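Cytosine deaminase (Klebsiella pneumoniae, PDB 4R85) probably deaminates cytosine and 5-methylcytosine by hydrolysis at an iron (II) centre held in an amidohydrolase barrel. Local coordinates at residues 7-12 and 47-52; 56-61 and 306-311; 271-276 and 312-317; 373-378 and 388-393. All blocks are in the same frame, centred on the assembly; numbering follows the deposited sequence.

Contact 1 of 4, residues 7-12 and 47-52; sequences RLRRQE and LAIPPF
Leu47, Arg7 and Arg9 bury the most surface where the loop after strand 2-7 meets the start of strand 47-57, at the junction of the small beta domain with the barrel of an amidohydrolase. A single beta bridge pairs Arg7 with Leu47. The carbonyl of Arg7 takes the N-H of Ala48 in a nearly straight bond (Arg7 O to Ala48 N 2.8 Å, 173° at the hydrogen), and CA of Leu47 adds a CA-H...O contact to the same oxygen.

Leu47 reaches back to the loop with one methyl. CG anti to the backbone N (chi1 -162°) and a turn at chi2 (53°) bring Leu47 CD1 against the loop backbone, 3.6 Å from Leu8 C. The same methyl lies near CB of Arg7 and CG of Arg9. Leu8 opens a type II turn that ends at Gln11.

Arg9 crosses both Leu47 and Ile49 at a slant, resting its CG 3.7 Å from CG2 of Ile49. Of its side chain, the CG-CD part makes this contact; the guanidinium forms salt bridges with Asp346 and Asp380, so the charged end ties the loop to other parts of the chain. Leu8 CD2 lies 3.6 Å from the carbonyl oxygen of Ala48, while Ile49 also touches Leu373 and Leu375 of the adjoining strand. Beyond the single direct bond, one water bridges the backbones: it accepts from Arg9 N at 2.9 Å and donates to Ala48 O at 2.7 Å.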
# COMPACT_ATOMS: atom_id res chain seq x y z
N ARG A 7 -1.89 -7.03 -25.48
CA ARG A 7 -0.50 -6.64 -25.27
C ARG A 7 0.22 -7.74 -24.52
O ARG A 7 -0.39 -8.46 -23.71
CB ARG A 7 -0.42 -5.34 -24.48
CG ARG A 7 -1.12 -4.16 -25.15
CD ARG A 7 -0.30 -3.57 -26.26
NE ARG A 7 0.96 -3.03 -25.76
CZ ARG A 7 1.12 -1.78 -25.32
NH1 ARG A 7 2.31 -1.39 -24.88
NH2 ARG A 7 0.10 -0.93 -25.32
N LEU A 8 1.51 -7.88 -24.77
CA LEU A 8 2.36 -8.74 -23.94
C LEU A 8 3.35 -7.84 -23.21
O LEU A 8 3.57 -6.70 -23.61
CB LEU A 8 3.07 -9.79 -24.80
CG LEU A 8 2.12 -10.78 -25.47
CD1 LEU A 8 2.89 -11.70 -26.40
CD2 LEU A 8 1.34 -11.59 -24.41
N ARG A 9 3.93 -8.35 -22.13
CA ARG A 9 4.77 -7.52 -21.27
C ARG A 9 6.00 -6.98 -21.98
O ARG A 9 6.72 -7.72 -22.65
CB ARG A 9 5.16 -8.27 -20.00
CG ARG A 9 4.02 -8.43 -19.01
CD ARG A 9 4.52 -8.93 -17.66
NE ARG A 9 5.59 -8.07 -17.16
CZ ARG A 9 6.73 -8.51 -16.64
NH1 ARG A 9 6.96 -9.81 -16.54
NH2 ARG A 9 7.64 -7.64 -16.21
N ARG A 10 6.24 -5.68 -21.81
CA ARG A 10 7.43 -5.02 -22.33
C ARG A 10 7.59 -5.13 -23.85
O ARG A 10 8.71 -5.18 -24.36
CB ARG A 10 8.69 -5.53 -21.62
CG ARG A 10 8.66 -5.29 -20.11
CD ARG A 10 9.84 -5.95 -19.42
NE ARG A 10 11.08 -5.19 -19.56
CZ ARG A 10 12.24 -5.56 -19.05
NH1 ARG A 10 12.34 -6.69 -18.35
NH2 ARG A 10 13.32 -4.81 -19.23
N GLN A 11 6.46 -5.19 -24.56
CA GLN A 11 6.46 -5.15 -26.02
C GLN A 11 5.43 -4.14 -26.50
O GLN A 11 4.44 -3.88 -25.81
CB GLN A 11 6.16 -6.53 -26.60
CG GLN A 11 7.19 -7.58 -26.26
CD GLN A 11 7.02 -8.84 -27.09
OE1 GLN A 11 6.66 -9.90 -26.56
NE2 GLN A 11 7.28 -8.74 -28.39
N GLU A 12 5.65 -3.56 -27.68
CA GLU A 12 4.72 -2.55 -28.17
C GLU A 12 3.63 -3.14 -29.08
O GLU A 12 2.56 -2.55 -29.22
CB GLU A 12 5.45 -1.40 -28.87
CG GLU A 12 4.67 -0.09 -28.84
CD GLU A 12 5.29 1.00 -29.71
OE1 GLU A 12 6.54 1.05 -29.81
OE2 GLU A 12 4.52 1.79 -30.31
N LEU A 47 -3.25 -5.90 -21.43
CA LEU A 47 -2.16 -6.83 -21.21
C LEU A 47 -2.63 -8.27 -20.93
O LEU A 47 -3.51 -8.50 -20.09
CB LEU A 47 -1.35 -6.31 -20.02
CG LEU A 47 0.06 -6.73 -19.68
CD1 LEU A 47 0.98 -6.57 -20.86
CD2 LEU A 47 0.52 -5.86 -18.52
N ALA A 48 -2.05 -9.24 -21.64
CA ALA A 48 -2.22 -10.65 -21.28
C ALA A 48 -0.95 -11.12 -20.57
O ALA A 48 0.16 -10.91 -21.07
CB ALA A 48 -2.48 -11.51 -22.52
N ILE A 49 -1.10 -11.74 -19.41
CA ILE A 49 0.05 -12.21 -18.63
C ILE A 49 -0.21 -13.61 -18.11
O ILE A 49 -1.37 -14.04 -18.01
CB ILE A 49 0.31 -11.32 -17.40
CG1 ILE A 49 -0.96 -11.19 -16.57
CG2 ILE A 49 0.81 -9.95 -17.81
CD1 ILE A 49 -0.74 -10.61 -15.19
N PRO A 50 0.85 -14.35 -17.78
CA PRO A 50 0.65 -15.60 -17.05
C PRO A 50 0.06 -15.28 -15.66
O PRO A 50 0.12 -14.13 -15.22
CB PRO A 50 2.06 -16.18 -16.96
CG PRO A 50 2.97 -14.98 -17.05
CD PRO A 50 2.28 -14.09 -18.05
N PRO A 51 -0.53 -16.28 -14.98
CA PRO A 51 -1.25 -15.99 -13.73
C PRO A 51 -0.36 -15.41 -12.65
O PRO A 51 0.86 -15.62 -12.64
CB PRO A 51 -1.76 -17.37 -13.29
CG PRO A 51 -1.73 -18.22 -14.54
CD PRO A 51 -0.57 -17.71 -15.33
N PHE A 52 -0.96 -14.67 -11.72
CA PHE A 52 -0.20 -14.22 -10.57
C PHE A 52 0.17 -15.43 -9.72
O PHE A 52 -0.51 -16.47 -9.76
CB PHE A 52 -0.99 -13.20 -9.75
CG PHE A 52 -1.11 -11.85 -10.41
CD1 PHE A 52 -2.35 -11.34 -10.75
CD2 PHE A 52 0.02 -11.10 -10.68
CE1 PHE A 52 -2.46 -10.10 -11.35
CE2 PHE A 52 -0.08 -9.86 -11.28
CZ PHE A 52 -1.33 -9.35 -11.62
O HOH W 1 2.88 -10.84 -21.12

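Contact 2 of 4, residues 56-61 and 306-311; sequences HIHLDA and AQDSIQ. With FE2 (Fe (II) ion), chain H; 17E (5-methylcytosine), chain G.
His56, His58 and Asp308 meet at the iron (II) ion. His56 NE2, His58 NE2 and Asp308 OD2 each lie 2.3 Å from the iron. Each imidazole lies beside the carboxylate and points the same way, with the planes 64° apart for His56 and 68° for His58. Asp308 CG, anti to its backbone N (chi1 -161°), is carried toward the metal. OD2 binds the iron, while OD1 accepts from the ligand's amine (5-methylcytosine N4 to Asp308 OD1 2.7 Å). His209 and His241 complete the metal site, and the other ring nitrogen of His56, ND1, has Ser240 as its partner.

Backbone hydrogen bonds hold the two segments in register around a single bridge between Ile57 and Asp308. Asp308 N donates to His56 O at 2.8 Å, and His58 N donates to Asp308 O at 2.9 Å, so the residue that binds the metal is gripped on both sides of its CA by the segment carrying the two histidines. A water links His58 O to Ile310 N.

Apolar contacts lie at the flanks and over the ring. CB of His56 packs on CB of Ala306 at 3.6 Å, and the CD1 methyls of Ile57 and Ile310 meet. The ligand's methyl, CM5, sits 3.3 Å above the His58 ring plane, offset toward the rim. A polar atom, Ser309 OG, also comes close to this methyl. With one oxygen on the metal and the other on the amine to be lost, Asp308 probably holds the leaving group near the iron, consistent with deamination by a metal-activated water.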
# COMPACT_ATOMS: atom_id res chain seq x y z
N HIS A 56 4.14 -17.55 -1.06
CA HIS A 56 4.31 -17.67 0.38
C HIS A 56 3.10 -17.15 1.15
O HIS A 56 2.92 -15.93 1.31
CB HIS A 56 5.57 -16.90 0.82
CG HIS A 56 5.97 -17.16 2.24
ND1 HIS A 56 7.24 -17.57 2.59
CD2 HIS A 56 5.27 -17.05 3.39
CE1 HIS A 56 7.30 -17.71 3.90
NE2 HIS A 56 6.12 -17.41 4.41
N ILE A 57 2.29 -18.07 1.65
CA ILE A 57 1.11 -17.73 2.45
C ILE A 57 0.93 -18.84 3.48
O ILE A 57 1.39 -19.95 3.26
CB ILE A 57 -0.13 -17.58 1.55
CG1 ILE A 57 -1.34 -17.07 2.34
CG2 ILE A 57 -0.43 -18.89 0.80
CD1 ILE A 57 -2.40 -16.41 1.45
N HIS A 58 0.29 -18.52 4.61
CA HIS A 58 0.01 -19.52 5.64
C HIS A 58 -1.47 -19.83 5.66
O HIS A 58 -2.23 -19.24 6.44
CB HIS A 58 0.42 -19.01 7.02
CG HIS A 58 1.89 -18.75 7.16
ND1 HIS A 58 2.73 -19.58 7.86
CD2 HIS A 58 2.66 -17.73 6.71
CE1 HIS A 58 3.96 -19.10 7.83
NE2 HIS A 58 3.94 -17.98 7.13
N LEU A 59 -1.88 -20.78 4.82
CA LEU A 59 -3.30 -21.13 4.70
C LEU A 59 -3.86 -21.83 5.93
O LEU A 59 -5.07 -21.81 6.16
CB LEU A 59 -3.55 -21.99 3.46
CG LEU A 59 -3.41 -21.25 2.14
CD1 LEU A 59 -3.71 -22.18 0.97
CD2 LEU A 59 -4.32 -20.03 2.12
N ASP A 60 -3.01 -22.46 6.73
CA ASP A 60 -3.53 -23.12 7.93
C ASP A 60 -4.03 -22.11 8.96
O ASP A 60 -4.99 -22.37 9.68
CB ASP A 60 -2.51 -24.11 8.54
CG ASP A 60 -1.22 -23.44 9.00
OD1 ASP A 60 -0.54 -24.04 9.86
OD2 ASP A 60 -0.87 -22.35 8.50
N ALA A 61 -3.40 -20.93 8.98
CA ALA A 61 -3.72 -19.92 9.98
C ALA A 61 -4.66 -18.83 9.46
O ALA A 61 -5.10 -17.97 10.22
CB ALA A 61 -2.44 -19.29 10.53
N ALA A 306 5.37 -11.60 -1.68
CA ALA A 306 4.30 -12.49 -1.27
C ALA A 306 3.44 -11.85 -0.19
O ALA A 306 3.88 -10.94 0.51
CB ALA A 306 4.87 -13.80 -0.77
N GLN A 307 2.21 -12.34 -0.04
CA GLN A 307 1.29 -11.82 0.96
C GLN A 307 1.56 -12.30 2.39
O GLN A 307 1.36 -11.53 3.32
CB GLN A 307 -0.17 -12.12 0.56
CG GLN A 307 -0.58 -11.40 -0.72
CD GLN A 307 -1.92 -11.84 -1.25
OE1 GLN A 307 -2.96 -11.45 -0.72
NE2 GLN A 307 -1.92 -12.64 -2.31
N ASP A 308 1.99 -13.55 2.54
CA ASP A 308 2.28 -14.15 3.85
C ASP A 308 1.02 -14.49 4.65
O ASP A 308 0.73 -15.66 4.93
CB ASP A 308 3.22 -13.24 4.68
CG ASP A 308 3.91 -13.98 5.79
OD1 ASP A 308 4.22 -13.38 6.85
OD2 ASP A 308 4.15 -15.18 5.61
N SER A 309 0.25 -13.47 5.01
CA SER A 309 -0.90 -13.65 5.88
C SER A 309 -2.16 -13.01 5.33
O SER A 309 -2.12 -11.94 4.76
CB SER A 309 -0.63 -13.00 7.23
OG SER A 309 0.34 -13.73 7.95
N ILE A 310 -3.29 -13.67 5.56
CA ILE A 310 -4.58 -13.04 5.40
C ILE A 310 -5.42 -13.25 6.66
O ILE A 310 -5.83 -14.38 6.96
CB ILE A 310 -5.31 -13.54 4.13
CG1 ILE A 310 -4.52 -13.10 2.89
CG2 ILE A 310 -6.73 -13.00 4.09
CD1 ILE A 310 -5.18 -13.45 1.55
N GLN A 311 -5.62 -12.16 7.40
CA GLN A 311 -6.43 -12.13 8.62
C GLN A 311 -6.06 -13.23 9.61
O GLN A 311 -6.90 -14.04 10.00
CB GLN A 311 -7.91 -12.20 8.27
CG GLN A 311 -8.38 -11.04 7.40
CD GLN A 311 -9.84 -11.16 7.00
OE1 GLN A 311 -10.16 -11.58 5.89
NE2 GLN A 311 -10.73 -10.78 7.91
FE FE2 H . 5.72 -16.64 6.49
N1 17E G . 4.88 -17.60 11.45
C2 17E G . 6.08 -17.03 11.32
O2 17E G . 7.15 -17.56 11.99
N3 17E G . 6.26 -15.96 10.54
C4 17E G . 5.23 -15.42 9.87
N4 17E G . 5.44 -14.28 9.04
C5 17E G . 3.96 -15.98 9.98
C6 17E G . 3.81 -17.10 10.80
CM5 17E G . 2.80 -15.39 9.24
O HOH W 2 -2.67 -16.45 6.88

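Contact 3 of 4, residues 271-276 and 312-317; sequences PTESIH and DPWYPL. With 17E (5-methylcytosine), chain G.
The buried carboxylate of Glu273 is wedged against the side chains of Tyr315 and Trp314: OE1 of Glu273 approaches CB of Tyr315 at 3.4 Å, while OE2 lies 3.5 Å from CB of Trp314 and equally near CM5 of the ligand. A bend at chi2 (98°) turns CD toward the loop, and the side chain slants across those of Trp314 and Tyr315. A second acid is near, OE2 of Glu273 lying 4.6 Å from OD2 of Asp312. Ser309 is hydrogen-bonded to both side chains, at Glu273 OE2 and Asp312 OD1, and so joins them. Asp312 turns back on its own chain in an Asx turn, its OD2 accepting from Trp314 N at 2.9 Å, with the donor well above the carboxylate plane; a second bond, from Tyr315 N, is weak.

The Tyr315 ring presents its edge to the face of His276 in an offset edge-to-face pair, centroids 5.8 Å apart and planes at 74°. Trp314 O lies in the plane of the His276 ring, at its edge, 2.9 Å from NE2. The hydroxyl of Tyr315 passes CB of Thr272 and is hydrogen-bonded to Arg324 and to His331 of the second subunit, so the contact forms part of the dimer interface.

Trp314 lines the pocket. C6 of 5-methylcytosine lies over the centre of the indole, 3.2 Å above its plane, and Pro313 CB lies over the rim of the opposite face; NE1 is held by Leu76 O. A helix and a loop, each following a barrel strand, thus form one wall of the nucleobase pocket of an amidohydrolase.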
# COMPACT_ATOMS: atom_id res chain seq x y z
N PRO A 271 6.57 -7.68 2.07
CA PRO A 271 6.72 -6.30 2.54
C PRO A 271 5.59 -5.78 3.43
O PRO A 271 5.89 -5.05 4.37
CB PRO A 271 6.81 -5.48 1.23
CG PRO A 271 6.17 -6.35 0.19
CD PRO A 271 6.52 -7.76 0.59
N THR A 272 4.33 -6.11 3.15
CA THR A 272 3.26 -5.63 4.03
C THR A 272 3.38 -6.29 5.39
O THR A 272 3.14 -5.67 6.42
CB THR A 272 1.84 -5.86 3.46
OG1 THR A 272 1.62 -7.25 3.21
CG2 THR A 272 1.64 -5.07 2.18
N GLU A 273 3.78 -7.56 5.41
CA GLU A 273 3.88 -8.27 6.68
C GLU A 273 5.05 -7.73 7.49
O GLU A 273 4.93 -7.45 8.69
CB GLU A 273 4.05 -9.77 6.46
CG GLU A 273 3.87 -10.57 7.73
CD GLU A 273 2.47 -11.15 7.84
OE1 GLU A 273 1.60 -10.82 7.00
OE2 GLU A 273 2.24 -11.95 8.76
N SER A 274 6.18 -7.56 6.82
CA SER A 274 7.39 -7.15 7.51
C SER A 274 7.35 -5.72 8.00
O SER A 274 7.85 -5.42 9.09
CB SER A 274 8.62 -7.42 6.63
OG SER A 274 8.78 -8.82 6.52
N ILE A 275 6.74 -4.82 7.24
CA ILE A 275 6.61 -3.45 7.71
C ILE A 275 5.74 -3.41 8.99
O ILE A 275 5.93 -2.56 9.85
CB ILE A 275 6.05 -2.51 6.62
CG1 ILE A 275 6.31 -1.05 6.98
CG2 ILE A 275 4.57 -2.78 6.36
CD1 ILE A 275 7.77 -0.64 6.76
N HIS A 276 4.82 -4.35 9.10
CA HIS A 276 3.95 -4.47 10.28
C HIS A 276 4.67 -5.14 11.47
O HIS A 276 4.63 -4.63 12.58
CB HIS A 276 2.68 -5.24 9.89
CG HIS A 276 1.84 -5.69 11.05
ND1 HIS A 276 1.21 -4.81 11.90
CD2 HIS A 276 1.51 -6.94 11.47
CE1 HIS A 276 0.54 -5.50 12.81
NE2 HIS A 276 0.70 -6.79 12.57
N ASP A 312 -4.81 -13.24 10.05
CA ASP A 312 -4.34 -14.33 10.89
C ASP A 312 -3.74 -13.78 12.21
O ASP A 312 -3.86 -12.57 12.47
CB ASP A 312 -3.42 -15.26 10.06
CG ASP A 312 -2.03 -14.67 9.80
OD1 ASP A 312 -1.27 -15.30 9.03
OD2 ASP A 312 -1.70 -13.60 10.34
N PRO A 313 -3.12 -14.64 13.05
CA PRO A 313 -2.66 -14.06 14.33
C PRO A 313 -1.54 -13.01 14.18
O PRO A 313 -1.29 -12.28 15.13
CB PRO A 313 -2.11 -15.28 15.08
CG PRO A 313 -2.80 -16.46 14.48
CD PRO A 313 -2.97 -16.11 13.03
N TRP A 314 -0.89 -12.94 13.02
CA TRP A 314 0.22 -12.01 12.82
C TRP A 314 -0.19 -10.72 12.12
O TRP A 314 0.45 -9.68 12.29
CB TRP A 314 1.35 -12.68 12.03
CG TRP A 314 2.02 -13.77 12.79
CD1 TRP A 314 3.10 -13.66 13.63
CD2 TRP A 314 1.65 -15.16 12.79
NE1 TRP A 314 3.42 -14.89 14.15
CE2 TRP A 314 2.54 -15.83 13.66
CE3 TRP A 314 0.65 -15.90 12.14
CZ2 TRP A 314 2.46 -17.21 13.90
CZ3 TRP A 314 0.57 -17.28 12.39
CH2 TRP A 314 1.47 -17.91 13.26
N TYR A 315 -1.26 -10.79 11.33
CA TYR A 315 -1.59 -9.70 10.42
C TYR A 315 -3.10 -9.60 10.21
O TYR A 315 -3.72 -10.54 9.71
CB TYR A 315 -0.86 -9.94 9.10
CG TYR A 315 -1.06 -8.88 8.04
CD1 TYR A 315 -1.94 -9.07 6.99
CD2 TYR A 315 -0.34 -7.68 8.09
CE1 TYR A 315 -2.11 -8.11 6.00
CE2 TYR A 315 -0.51 -6.71 7.10
CZ TYR A 315 -1.39 -6.93 6.06
OH TYR A 315 -1.56 -5.97 5.08
N PRO A 316 -3.71 -8.47 10.60
CA PRO A 316 -5.18 -8.44 10.65
C PRO A 316 -5.86 -8.13 9.32
O PRO A 316 -7.09 -8.24 9.23
CB PRO A 316 -5.47 -7.33 11.68
CG PRO A 316 -4.28 -6.40 11.57
CD PRO A 316 -3.09 -7.28 11.20
N LEU A 317 -5.09 -7.75 8.31
CA LEU A 317 -5.67 -7.39 7.01
C LEU A 317 -5.46 -8.49 5.97
O LEU A 317 -5.28 -9.66 6.33
CB LEU A 317 -5.14 -6.04 6.54
CG LEU A 317 -5.55 -4.86 7.44
CD1 LEU A 317 -4.87 -3.57 6.98
CD2 LEU A 317 -7.06 -4.69 7.45
N1 17E G . 4.88 -17.60 11.45
C2 17E G . 6.08 -17.03 11.32
O2 17E G . 7.15 -17.56 11.99
N3 17E G . 6.26 -15.96 10.54
C4 17E G . 5.23 -15.42 9.87
N4 17E G . 5.44 -14.28 9.04
C5 17E G . 3.96 -15.98 9.98
C6 17E G . 3.81 -17.10 10.80
CM5 17E G . 2.80 -15.39 9.24

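Contact 4 of 4, residues 373-378 and 388-393; sequences LILDAE and ARVLTS
Leu373 lays its CD2 methyl against Ser393, 3.2 Å from OG, and extends the same methyl toward CG1 of Val390. Leu375 shares this face of the sheet: its CD2 meets CG2 of Val390 at 3.8 Å. Both leucines also pack on Ile49 and Phe52 of the next strand. On the other face Ile374 and Thr392 lie side by side, pointing the same way, while Thr392 OG1 bonds to Gln402.

The backbones run antiparallel, at 167°, with an irregularity in the middle. Ile374 N donates to Thr392 O at 3.0 Å. Ile374 O accepts from Leu391 N at 2.9 Å and, weakly, from Thr392 N. Leu391 is the extra residue, its backbone turned to a nearly helical psi of -33°, and the register moves by one before Leu375 pairs with Val390.

Past the bulge, Asp376 N donates to Arg389 O at 2.9 Å. CB of Asp376 packs across CG of Leu391. Asp376 OD1 forms a salt bridge with Arg46, and a water donates to OD2 while accepting from Arg389 N. Arg389 NH1 bonds to Glu404 O, and its NH2 forms a salt bridge with Glu406 of the second subunit. Asp376 is also the centre of an inverse gamma turn, after which CB of Ala377 meets CB of Ala388 at 3.7 Å. The short helix 380-386 joins the two strands, and the pairing is an antiparallel strand pair with a classic beta bulge, in the beta domain that accompanies the amidohydrolase barrel.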
# COMPACT_ATOMS: atom_id res chain seq x y z
N LEU A 373 -4.11 -14.48 -17.69
CA LEU A 373 -5.04 -13.44 -17.27
C LEU A 373 -5.08 -12.32 -18.29
O LEU A 373 -4.11 -12.09 -19.02
CB LEU A 373 -4.61 -12.83 -15.93
CG LEU A 373 -4.22 -13.74 -14.77
CD1 LEU A 373 -3.77 -12.90 -13.59
CD2 LEU A 373 -5.38 -14.65 -14.38
N ILE A 374 -6.21 -11.63 -18.33
CA ILE A 374 -6.27 -10.35 -19.01
C ILE A 374 -6.45 -9.27 -17.94
O ILE A 374 -7.42 -9.30 -17.19
CB ILE A 374 -7.42 -10.30 -20.03
CG1 ILE A 374 -7.18 -11.33 -21.14
CG2 ILE A 374 -7.56 -8.89 -20.61
CD1 ILE A 374 -8.33 -11.48 -22.09
N LEU A 375 -5.48 -8.36 -17.85
CA LEU A 375 -5.47 -7.30 -16.84
C LEU A 375 -5.98 -6.01 -17.46
O LEU A 375 -5.68 -5.72 -18.61
CB LEU A 375 -4.05 -7.04 -16.37
CG LEU A 375 -3.37 -7.77 -15.23
CD1 LEU A 375 -2.05 -7.08 -14.96
CD2 LEU A 375 -4.25 -7.77 -13.98
N ASP A 376 -6.71 -5.21 -16.68
CA ASP A 376 -7.24 -3.94 -17.17
C ASP A 376 -6.18 -2.84 -17.15
O ASP A 376 -6.34 -1.82 -16.47
CB ASP A 376 -8.47 -3.53 -16.35
CG ASP A 376 -9.25 -2.39 -16.99
OD1 ASP A 376 -9.14 -2.18 -18.22
OD2 ASP A 376 -9.98 -1.69 -16.25
N ALA A 377 -5.11 -3.06 -17.90
CA ALA A 377 -4.02 -2.09 -18.04
C ALA A 377 -3.18 -2.52 -19.23
O ALA A 377 -3.26 -3.66 -19.66
CB ALA A 377 -3.17 -2.08 -16.79
N GLU A 378 -2.36 -1.61 -19.76
CA GLU A 378 -1.62 -1.91 -21.00
C GLU A 378 -0.14 -2.24 -20.79
O GLU A 378 0.53 -2.68 -21.72
CB GLU A 378 -1.77 -0.77 -22.01
CG GLU A 378 -1.03 0.50 -21.63
CD GLU A 378 -1.90 1.47 -20.86
OE1 GLU A 378 -2.61 1.03 -19.93
OE2 GLU A 378 -1.88 2.67 -21.21
N ALA A 388 -4.69 -2.54 -11.37
CA ALA A 388 -5.57 -3.03 -12.44
C ALA A 388 -6.34 -4.28 -12.06
O ALA A 388 -5.78 -5.23 -11.51
CB ALA A 388 -4.77 -3.26 -13.72
N ARG A 389 -7.63 -4.27 -12.36
CA ARG A 389 -8.50 -5.40 -12.09
C ARG A 389 -8.21 -6.54 -13.06
O ARG A 389 -7.85 -6.32 -14.21
CB ARG A 389 -9.96 -4.95 -12.21
CG ARG A 389 -10.34 -3.89 -11.20
CD ARG A 389 -11.47 -2.99 -11.69
NE ARG A 389 -12.79 -3.41 -11.23
CZ ARG A 389 -13.65 -4.10 -11.97
NH1 ARG A 389 -13.33 -4.45 -13.21
NH2 ARG A 389 -14.83 -4.45 -11.47
N VAL A 390 -8.37 -7.77 -12.57
CA VAL A 390 -8.26 -8.94 -13.43
C VAL A 390 -9.61 -9.14 -14.09
O VAL A 390 -10.61 -9.43 -13.42
CB VAL A 390 -7.90 -10.19 -12.62
CG1 VAL A 390 -8.01 -11.44 -13.50
CG2 VAL A 390 -6.50 -10.05 -12.02
N LEU A 391 -9.64 -8.96 -15.41
CA LEU A 391 -10.89 -9.01 -16.14
C LEU A 391 -11.27 -10.44 -16.54
O LEU A 391 -12.44 -10.78 -16.60
CB LEU A 391 -10.80 -8.14 -17.39
CG LEU A 391 -10.65 -6.64 -17.17
CD1 LEU A 391 -10.71 -5.93 -18.50
CD2 LEU A 391 -11.73 -6.10 -16.23
N THR A 392 -10.26 -11.26 -16.81
CA THR A 392 -10.49 -12.64 -17.21
C THR A 392 -9.37 -13.50 -16.66
O THR A 392 -8.21 -13.12 -16.70
CB THR A 392 -10.52 -12.79 -18.74
OG1 THR A 392 -11.40 -11.80 -19.30
CG2 THR A 392 -11.01 -14.18 -19.13
N SER A 393 -9.73 -14.66 -16.10
CA SER A 393 -8.74 -15.64 -15.70
C SER A 393 -9.05 -16.92 -16.45
O SER A 393 -10.17 -17.43 -16.39
CB SER A 393 -8.78 -15.89 -14.20
OG SER A 393 -7.74 -16.79 -13.81
O HOH W 3 -8.59 -1.79 -13.44

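Strand 47-57 runs from the beta region into the barrel: its start lies in contact 1 and its end in contact 2, whose centres are 26 Å apart. Contacts 1 and 4, centres 10 Å apart, sit together in the beta region, where strand 372-375 pairs beside strand 47-57 and the backbones of Ile49 and Leu373 probably hydrogen-bond. Contacts 2 and 3, centres 9 Å apart, share the active site; their segments alternate along the chain, and both touch 5-methylcytosine. Contact 4 comes last in sequence, its centre about 23 Å from that of contact 2. The N-terminal and C-terminal parts of the chain thus build the beta region together, apart from the catalytic pocket.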